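Local coordinates for protein Beta2-bungarotoxin (PDB 1BUN) that acts as a snake-venom neurotoxin, its phospholipase A2 subunit hydrolysing phosphatidylcholine and its Kunitz-type subunit probably directing it to potassium channels of nerve endings, at residues Ala29-Val33 with Cys53-Glu59; Pro5-Lys9 with Tyr24-Ser28; Pro11-Ile15 with Phe35-Cys40. All coordinates share one frame; numbering follows the deposited sequence.

Contact 1. Residues Ala29-Val33 with Cys53-Glu59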
loop_
_atom_site.group_PDB
_atom_site.type_symbol
_atom_site.label_atom_id
_atom_site.label_comp_id
_atom_site.label_asym_id
_atom_site.label_seq_id
_atom_site.Cartn_x
_atom_site.Cartn_y
_atom_site.Cartn_z
ATOM N N ALA B 29 -7.129 3.119 25.194
ATOM C CA ALA B 29 -8.295 3.852 24.706
ATOM C C ALA B 29 -8.574 3.547 23.253
ATOM O O ALA B 29 -9.511 4.090 22.672
ATOM C CB ALA B 29 -8.091 5.361 24.892
ATOM N N LYS B 30 -7.734 2.691 22.674
ATOM C CA LYS B 30 -7.843 2.277 21.280
ATOM C C LYS B 30 -8.177 3.468 20.383
ATOM O O LYS B 30 -8.966 3.357 19.437
ATOM C CB LYS B 30 -8.893 1.157 21.127
ATOM C CG LYS B 30 -8.702 -0.028 22.087
ATOM C CD LYS B 30 -7.425 -0.835 21.822
ATOM C CE LYS B 30 -7.647 -1.997 20.843
ATOM N NZ LYS B 30 -8.021 -1.579 19.451
ATOM N N ARG B 31 -7.549 4.598 20.669
ATOM C CA ARG B 31 -7.771 5.820 19.915
ATOM C C ARG B 31 -6.464 6.598 19.796
ATOM O O ARG B 31 -5.490 6.355 20.534
ATOM C CB ARG B 31 -8.721 6.738 20.679
ATOM C CG ARG B 31 -10.181 6.561 20.459
ATOM C CD ARG B 31 -10.938 7.609 21.278
ATOM N NE ARG B 31 -10.790 7.397 22.720
ATOM C CZ ARG B 31 -11.326 6.377 23.396
ATOM N NH1 ARG B 31 -12.064 5.464 22.774
ATOM N NH2 ARG B 31 -11.086 6.241 24.692
ATOM N N CYS B 32 -6.458 7.550 18.878
ATOM C CA CYS B 32 -5.333 8.442 18.722
ATOM C C CYS B 32 -5.838 9.685 19.426
ATOM O O CYS B 32 -7.021 9.999 19.340
ATOM C CB CYS B 32 -5.133 8.755 17.263
ATOM S SG CYS B 32 -4.455 7.328 16.418
ATOM N N VAL B 33 -5.006 10.352 20.201
ATOM C CA VAL B 33 -5.499 11.562 20.841
ATOM C C VAL B 33 -4.520 12.685 20.586
ATOM O O VAL B 33 -3.360 12.411 20.252
ATOM C CB VAL B 33 -5.781 11.362 22.352
ATOM C CG1 VAL B 33 -6.974 10.462 22.541
ATOM C CG2 VAL B 33 -4.602 10.754 23.040
ATOM N N CYS B 53 -2.505 8.637 12.095
ATOM C CA CYS B 53 -2.302 7.901 13.326
ATOM C C CYS B 53 -3.139 6.620 13.375
ATOM O O CYS B 53 -2.611 5.574 13.753
ATOM C CB CYS B 53 -2.616 8.784 14.533
ATOM S SG CYS B 53 -2.540 7.882 16.097
ATOM N N ARG B 54 -4.415 6.668 12.990
ATOM C CA ARG B 54 -5.231 5.454 13.034
ATOM C C ARG B 54 -4.578 4.485 12.079
ATOM O O ARG B 54 -4.200 3.370 12.439
ATOM C CB ARG B 54 -6.650 5.709 12.560
ATOM C CG ARG B 54 -7.252 6.994 13.024
ATOM C CD ARG B 54 -8.733 6.920 12.944
ATOM N NE ARG B 54 -9.268 6.114 14.034
ATOM C CZ ARG B 54 -9.634 6.618 15.215
ATOM N NH1 ARG B 54 -9.514 7.937 15.452
ATOM N NH2 ARG B 54 -10.118 5.803 16.161
ATOM N N CYS B 55 -4.341 4.991 10.877
ATOM C CA CYS B 55 -3.713 4.243 9.804
ATOM C C CYS B 55 -2.519 3.436 10.273
ATOM O O CYS B 55 -2.390 2.262 9.936
ATOM C CB CYS B 55 -3.238 5.209 8.733
ATOM S SG CYS B 55 -2.751 4.379 7.201
ATOM N N GLU B 56 -1.660 4.081 11.057
ATOM C CA GLU B 56 -0.435 3.472 11.546
ATOM C C GLU B 56 -0.564 2.624 12.791
ATOM O O GLU B 56 0.245 1.710 12.991
ATOM C CB GLU B 56 0.613 4.555 11.839
ATOM C CG GLU B 56 1.181 5.281 10.658
ATOM C CD GLU B 56 2.439 4.638 10.135
ATOM O OE1 GLU B 56 2.439 3.415 9.887
ATOM O OE2 GLU B 56 3.432 5.357 9.941
ATOM N N CYS B 57 -1.578 2.906 13.607
ATOM C CA CYS B 57 -1.728 2.226 14.889
ATOM C C CYS B 57 -2.988 1.490 15.250
ATOM O O CYS B 57 -2.984 0.735 16.229
ATOM C CB CYS B 57 -1.484 3.215 16.028
ATOM S SG CYS B 57 0.100 4.059 15.957
ATOM N N LEU B 58 -4.081 1.753 14.558
ATOM C CA LEU B 58 -5.312 1.074 14.918
ATOM C C LEU B 58 -5.136 -0.445 14.886
ATOM O O LEU B 58 -4.557 -1.001 13.957
ATOM C CB LEU B 58 -6.489 1.559 14.065
ATOM C CG LEU B 58 -7.698 2.097 14.854
ATOM C CD1 LEU B 58 -7.271 2.894 16.054
ATOM C CD2 LEU B 58 -8.557 2.953 13.955
ATOM N N GLU B 59 -5.497 -1.073 16.001
ATOM C CA GLU B 59 -5.395 -2.520 16.172
ATOM C C GLU B 59 -6.579 -3.236 15.536
ATOM O O GLU B 59 -7.726 -3.005 15.914
ATOM C CB GLU B 59 -5.340 -2.857 17.659
ATOM C CG GLU B 59 -4.236 -2.138 18.416
ATOM C CD GLU B 59 -4.297 -2.400 19.909
ATOM O OE1 GLU B 59 -4.405 -3.587 20.288
ATOM O OE2 GLU B 59 -4.268 -1.423 20.700
HETATM O O HOH W 1 -7.349 0.308 17.818
#

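Contact 2. Residues Pro5-Lys9 with Tyr24-Ser28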
loop_
_atom_site.group_PDB
_atom_site.type_symbol
_atom_site.label_atom_id
_atom_site.label_comp_id
_atom_site.label_asym_id
_atom_site.label_seq_id
_atom_site.Cartn_x
_atom_site.Cartn_y
_atom_site.Cartn_z
ATOM N N PRO B 5 5.828 0.225 14.974
ATOM C CA PRO B 5 6.395 -0.364 16.181
ATOM C C PRO B 5 6.339 0.471 17.459
ATOM O O PRO B 5 6.533 -0.073 18.547
ATOM C CB PRO B 5 7.838 -0.653 15.766
ATOM C CG PRO B 5 8.099 0.354 14.687
ATOM C CD PRO B 5 6.829 0.271 13.902
ATOM N N ASP B 6 6.037 1.760 17.368
ATOM C CA ASP B 6 6.018 2.582 18.581
ATOM C C ASP B 6 4.641 2.976 19.096
ATOM O O ASP B 6 4.514 3.626 20.132
ATOM C CB ASP B 6 6.893 3.819 18.375
ATOM C CG ASP B 6 8.352 3.458 18.093
ATOM O OD1 ASP B 6 8.879 2.556 18.793
ATOM O OD2 ASP B 6 8.980 4.059 17.186
ATOM N N CYS B 7 3.605 2.495 18.430
ATOM C CA CYS B 7 2.225 2.817 18.771
ATOM C C CYS B 7 1.777 2.687 20.226
ATOM O O CYS B 7 0.746 3.247 20.611
ATOM C CB CYS B 7 1.276 2.029 17.861
ATOM S SG CYS B 7 1.408 2.541 16.127
ATOM N N ASP B 8 2.525 1.948 21.032
ATOM C CA ASP B 8 2.135 1.777 22.421
ATOM C C ASP B 8 3.128 2.356 23.428
ATOM O O ASP B 8 3.079 2.039 24.616
ATOM C CB ASP B 8 1.875 0.294 22.706
ATOM C CG ASP B 8 0.714 -0.256 21.906
ATOM O OD1 ASP B 8 -0.415 0.250 22.076
ATOM O OD2 ASP B 8 0.935 -1.172 21.089
ATOM N N LYS B 9 4.046 3.189 22.963
ATOM C CA LYS B 9 5.023 3.797 23.854
ATOM C C LYS B 9 4.441 5.136 24.274
ATOM O O LYS B 9 3.520 5.643 23.618
ATOM C CB LYS B 9 6.334 3.992 23.112
ATOM C CG LYS B 9 6.988 2.681 22.773
ATOM C CD LYS B 9 8.207 2.877 21.949
ATOM C CE LYS B 9 9.012 1.601 21.896
ATOM N NZ LYS B 9 10.196 1.763 20.995
ATOM N N TYR B 24 -1.012 10.938 18.973
ATOM C CA TYR B 24 -0.262 9.777 19.345
ATOM C C TYR B 24 -1.290 8.718 19.643
ATOM O O TYR B 24 -2.458 9.042 19.880
ATOM C CB TYR B 24 0.527 10.085 20.593
ATOM C CG TYR B 24 -0.294 10.241 21.839
ATOM C CD1 TYR B 24 -0.931 11.436 22.148
ATOM C CD2 TYR B 24 -0.321 9.234 22.775
ATOM C CE1 TYR B 24 -1.548 11.605 23.379
ATOM C CE2 TYR B 24 -0.925 9.387 23.980
ATOM C CZ TYR B 24 -1.528 10.565 24.291
ATOM O OH TYR B 24 -2.024 10.684 25.571
ATOM N N TYR B 25 -0.881 7.460 19.658
ATOM C CA TYR B 25 -1.833 6.407 19.935
ATOM C C TYR B 25 -1.862 6.068 21.412
ATOM O O TYR B 25 -0.814 5.946 22.052
ATOM C CB TYR B 25 -1.516 5.152 19.103
ATOM C CG TYR B 25 -2.517 4.037 19.286
ATOM C CD1 TYR B 25 -3.824 4.163 18.824
ATOM C CD2 TYR B 25 -2.167 2.874 19.958
ATOM C CE1 TYR B 25 -4.761 3.154 19.032
ATOM C CE2 TYR B 25 -3.089 1.875 20.167
ATOM C CZ TYR B 25 -4.376 2.018 19.703
ATOM O OH TYR B 25 -5.264 0.991 19.897
ATOM N N LYS B 26 -3.064 5.976 21.966
ATOM C CA LYS B 26 -3.200 5.605 23.352
ATOM C C LYS B 26 -3.754 4.168 23.416
ATOM O O LYS B 26 -4.914 3.916 23.056
ATOM C CB LYS B 26 -4.118 6.568 24.102
ATOM C CG LYS B 26 -3.821 6.544 25.582
ATOM C CD LYS B 26 -4.846 7.232 26.466
ATOM C CE LYS B 26 -4.219 7.573 27.838
ATOM N NZ LYS B 26 -3.130 8.633 27.730
ATOM N N PRO B 27 -2.913 3.197 23.804
ATOM C CA PRO B 27 -3.371 1.806 23.892
ATOM C C PRO B 27 -4.571 1.600 24.809
ATOM O O PRO B 27 -5.513 0.920 24.441
ATOM C CB PRO B 27 -2.132 1.056 24.377
ATOM C CG PRO B 27 -1.232 2.114 24.939
ATOM C CD PRO B 27 -1.462 3.283 24.042
ATOM N N SER B 28 -4.591 2.267 25.953
ATOM C CA SER B 28 -5.692 2.141 26.907
ATOM C C SER B 28 -6.949 2.901 26.492
ATOM O O SER B 28 -7.743 3.308 27.347
ATOM C CB SER B 28 -5.242 2.673 28.257
ATOM O OG SER B 28 -3.826 2.713 28.312
HETATM O O HOH W 2 0.860 5.781 24.454
#

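Contact 3. Residues Pro11-Ile15 with Phe35-Cys40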
loop_
_atom_site.group_PDB
_atom_site.type_symbol
_atom_site.label_atom_id
_atom_site.label_comp_id
_atom_site.label_asym_id
_atom_site.label_seq_id
_atom_site.Cartn_x
_atom_site.Cartn_y
_atom_site.Cartn_z
ATOM N N PRO B 11 3.965 9.054 24.416
ATOM C CA PRO B 11 4.297 10.149 23.515
ATOM C C PRO B 11 5.408 11.003 24.108
ATOM O O PRO B 11 5.356 11.353 25.286
ATOM C CB PRO B 11 2.969 10.916 23.433
ATOM C CG PRO B 11 2.385 10.720 24.781
ATOM C CD PRO B 11 2.595 9.237 24.936
ATOM N N ASP B 12 6.383 11.373 23.286
ATOM C CA ASP B 12 7.504 12.175 23.748
ATOM C C ASP B 12 7.143 13.669 23.816
ATOM O O ASP B 12 7.155 14.384 22.803
ATOM C CB ASP B 12 8.732 11.877 22.857
ATOM C CG ASP B 12 9.944 12.705 23.206
ATOM O OD1 ASP B 12 9.843 13.623 24.042
ATOM O OD2 ASP B 12 11.020 12.451 22.632
ATOM N N THR B 13 6.825 14.129 25.026
ATOM C CA THR B 13 6.464 15.521 25.260
ATOM C C THR B 13 7.640 16.457 25.601
ATOM O O THR B 13 7.396 17.625 25.922
ATOM C CB THR B 13 5.461 15.661 26.420
ATOM O OG1 THR B 13 5.961 14.969 27.574
ATOM C CG2 THR B 13 4.115 15.144 26.049
ATOM N N LYS B 14 8.889 15.975 25.572
ATOM C CA LYS B 14 10.027 16.840 25.918
ATOM C C LYS B 14 10.129 17.950 24.910
ATOM O O LYS B 14 9.501 17.860 23.852
ATOM C CB LYS B 14 11.330 16.049 26.024
ATOM C CG LYS B 14 11.287 15.053 27.181
ATOM C CD LYS B 14 12.576 14.336 27.438
ATOM C CE LYS B 14 12.390 13.422 28.666
ATOM N NZ LYS B 14 12.023 14.152 29.957
ATOM N N ILE B 15 10.839 19.023 25.250
ATOM C CA ILE B 15 10.959 20.167 24.342
ATOM C C ILE B 15 12.283 20.299 23.623
ATOM O O ILE B 15 13.326 20.422 24.245
ATOM C CB ILE B 15 10.636 21.504 25.072
ATOM C CG1 ILE B 15 9.301 21.338 25.811
ATOM C CG2 ILE B 15 10.546 22.693 24.064
ATOM C CD1 ILE B 15 8.770 22.593 26.474
ATOM N N PHE B 35 -1.996 15.813 21.379
ATOM C CA PHE B 35 -1.044 16.161 22.441
ATOM C C PHE B 35 -0.063 17.243 21.983
ATOM O O PHE B 35 -0.019 17.590 20.794
ATOM C CB PHE B 35 -0.302 14.927 22.979
ATOM C CG PHE B 35 0.866 14.479 22.144
ATOM C CD1 PHE B 35 0.704 14.080 20.835
ATOM C CD2 PHE B 35 2.129 14.408 22.691
ATOM C CE1 PHE B 35 1.797 13.610 20.084
ATOM C CE2 PHE B 35 3.218 13.938 21.938
ATOM C CZ PHE B 35 3.047 13.542 20.643
ATOM N N ARG B 36 0.666 17.831 22.935
ATOM C CA ARG B 36 1.630 18.877 22.615
ATOM C C ARG B 36 2.952 18.198 22.281
ATOM O O ARG B 36 3.640 17.716 23.174
ATOM C CB ARG B 36 1.799 19.832 23.809
ATOM C CG ARG B 36 0.562 20.671 24.172
ATOM C CD ARG B 36 0.855 21.689 25.298
ATOM N NE ARG B 36 1.071 23.042 24.763
ATOM C CZ ARG B 36 2.176 23.768 24.952
ATOM N NH1 ARG B 36 3.183 23.303 25.681
ATOM N NH2 ARG B 36 2.327 24.920 24.322
ATOM N N TYR B 37 3.263 18.073 20.996
ATOM C CA TYR B 37 4.518 17.431 20.556
ATOM C C TYR B 37 5.652 18.473 20.504
ATOM O O TYR B 37 5.495 19.530 19.872
ATOM C CB TYR B 37 4.344 16.792 19.166
ATOM C CG TYR B 37 5.593 16.114 18.662
ATOM C CD1 TYR B 37 6.189 15.089 19.398
ATOM C CD2 TYR B 37 6.209 16.516 17.482
ATOM C CE1 TYR B 37 7.365 14.492 18.987
ATOM C CE2 TYR B 37 7.399 15.913 17.051
ATOM C CZ TYR B 37 7.963 14.909 17.822
ATOM O OH TYR B 37 9.158 14.340 17.470
ATOM N N GLY B 38 6.798 18.153 21.109
ATOM C CA GLY B 38 7.909 19.080 21.143
ATOM C C GLY B 38 9.053 18.870 20.176
ATOM O O GLY B 38 10.065 19.553 20.284
ATOM N N GLY B 39 8.941 17.923 19.253
ATOM C CA GLY B 39 10.017 17.715 18.288
ATOM C C GLY B 39 11.307 16.992 18.689
ATOM O O GLY B 39 12.300 17.049 17.955
ATOM N N CYS B 40 11.297 16.284 19.816
ATOM C CA CYS B 40 12.479 15.562 20.289
ATOM C C CYS B 40 12.608 14.168 19.698
ATOM O O CYS B 40 13.628 13.494 19.891
ATOM C CB CYS B 40 12.438 15.451 21.800
ATOM S SG CYS B 40 12.405 17.081 22.586
HETATM O O HOH W 3 9.031 15.817 22.005
HETATM O O HOH W 4 5.254 19.450 24.932
#

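Contact 1. Residues Ala29-Val33 with Cys53-Glu59
Cys32 and Cys53 are joined through a disulfide that stitches the start of strand 31-37 to helix 50-57. The SG-SG bond of Cys32 and Cys53 has a torsion of -87°, close to a relaxed right angle. Cys53 puts its SG anti to the backbone N (chi1 174°), which carries the sulfur off the helix toward the strand. Next to this bridge, the backbone N of Arg54 lies 3.5 Å from Cys32 SG. Two short segments of strand and helix run at 136° to each other here, their axes 8.4 Å apart. A sulfur bridge between the hairpin and the C-terminal helix is a hallmark of the Kunitz fold, and both cysteines are buried.

Toward the surface, the Lys30 side chain lies across that of Glu59, nearly perpendicular to it. Bends at chi2, chi3 and chi4 set CD and CE against the acid, Lys30 CE 3.4 Å from Glu59 OE2, with NZ past it beside CB. The charged ends form only a long salt bridge, Lys30 NZ to Glu59 OE2 at 4.0 Å, and OE2 has a second partner in the hydroxyl of Tyr25. Water 1 ties the pair more closely, accepting from Lys30 NZ at 2.6 Å and from the backbone N of Glu59 at 2.9 Å. Between bridge and ion pair, Leu58 CD1 rests 3.8 Å from Lys30 O.

Contact 2. Residues Pro5-Lys9 with Tyr24-Ser28
Cys7 and Tyr25 bring their CA atoms within 5.5 Å of each other where the type I turn Asp6-Lys9 meets the end of strand 20-26. The carbonyl of Cys7 is aimed at the edge of the tyrosine ring, its O lying 3.0 Å from Tyr25 CD2 and near the ring plane, where the slightly positive ring hydrogens would suit an acceptor. Tyr25 carries CG anti to its own N (chi1 -177°), which swings the ring across to this carbonyl. Asp8 OD1 reaches the same edge farther out, near CE2, again close to the plane.

This joins the N-terminal region of the Kunitz fold to its central hairpin. Cys7 is bonded through sulfur to Cys57 of the C-terminal helix, so the turn, the hairpin and the helix converge on the buried Tyr25, whose hydroxyl is held by Glu59.

Asp8 and Pro27 run alongside one another, pointing opposite ways, and Asp8 OD1 comes 3.0 Å from Pro27 CB, a tight approach of an oxygen to a methylene. The other carboxylate oxygen, OD2, is engaged in a salt bridge with Arg3. Water 2 supplies the polar link, donating to Lys9 O at 2.8 Å and to Tyr25 O at 2.9 Å. The turn itself is closed by a backbone bond from Lys9 N to Asp6 O, and spanned by a salt bridge in which Lys9 NZ meets Asp6 OD1 at 2.7 Å.

Contact 3. Residues Pro11-Ile15 with Phe35-Cys40
Pro11 lays its CB over one face of the Phe35 ring, 3.4 Å from CE2, in a CH-pi type of approach. Thr13 comes to the same ring from its edge, its CG2 in the ring plane and 4.0 Å from CD2. Phe35 holds CG between its backbone N and carbonyl carbon (chi1 81°), a position that places the ring beneath the proline CB. Farther along, Lys14 CB packs 3.7 Å from Cys40 SG, the sulfur that is bonded to Cys16.

Polar links run largely through water. Water 4 donates to Thr13 O and to Arg36 O. Water 3 sits among Asp12 O, Lys14 O and the backbone N of Cys40, the last donating a hydrogen bond to it at 3.2 Å; more acceptors surround it than it has protons, so its bonds may be shared among them. Asp12 OD1 accepts from Lys14 N at 3.0 Å, closing an Asx turn, while OD2 takes the backbone N of Gly42 and lies 3.4 Å from Cys40 CB.

Close backbone contact completes the set: Gly38, with no side chain in the way, directs a CA-H at Lys14 O, 3.4 Å from CA and with 148° at the hydrogen.

By homology with Kunitz inhibitors, 11-15 leads into the loop that, in them, binds the protease. Pro11 packing on Phe35, waters, a C-H contact and a neighbouring disulfide, in place of direct strand pairing between the two segments, imply that this loop is fastened beside the hairpin without becoming part of its sheet.

How the contacts relate
Contacts 1 and 2 are partly buried and share a neighbourhood, their centres about 7 Å apart and joined by the Cys7-Cys57 disulfide. Contact 3 lies at the surface, about 18 Å from contact 1 between centres and across the centre of the chain, yet both use strand 31-37. It meets contact 2 through Tyr24, which packs on Phe35 and Pro11. Chemistry changes along this line. Contact 1 has a covalent bridge within it and contact 2 an oxygen-to-ring-edge approach, while contact 3 depends on a proline-on-ring contact and waters. One antiparallel sheet underlies all three: contact 2 uses strand 20-26, the neighbour of the strand 31-37 that serves contacts 1 and 3.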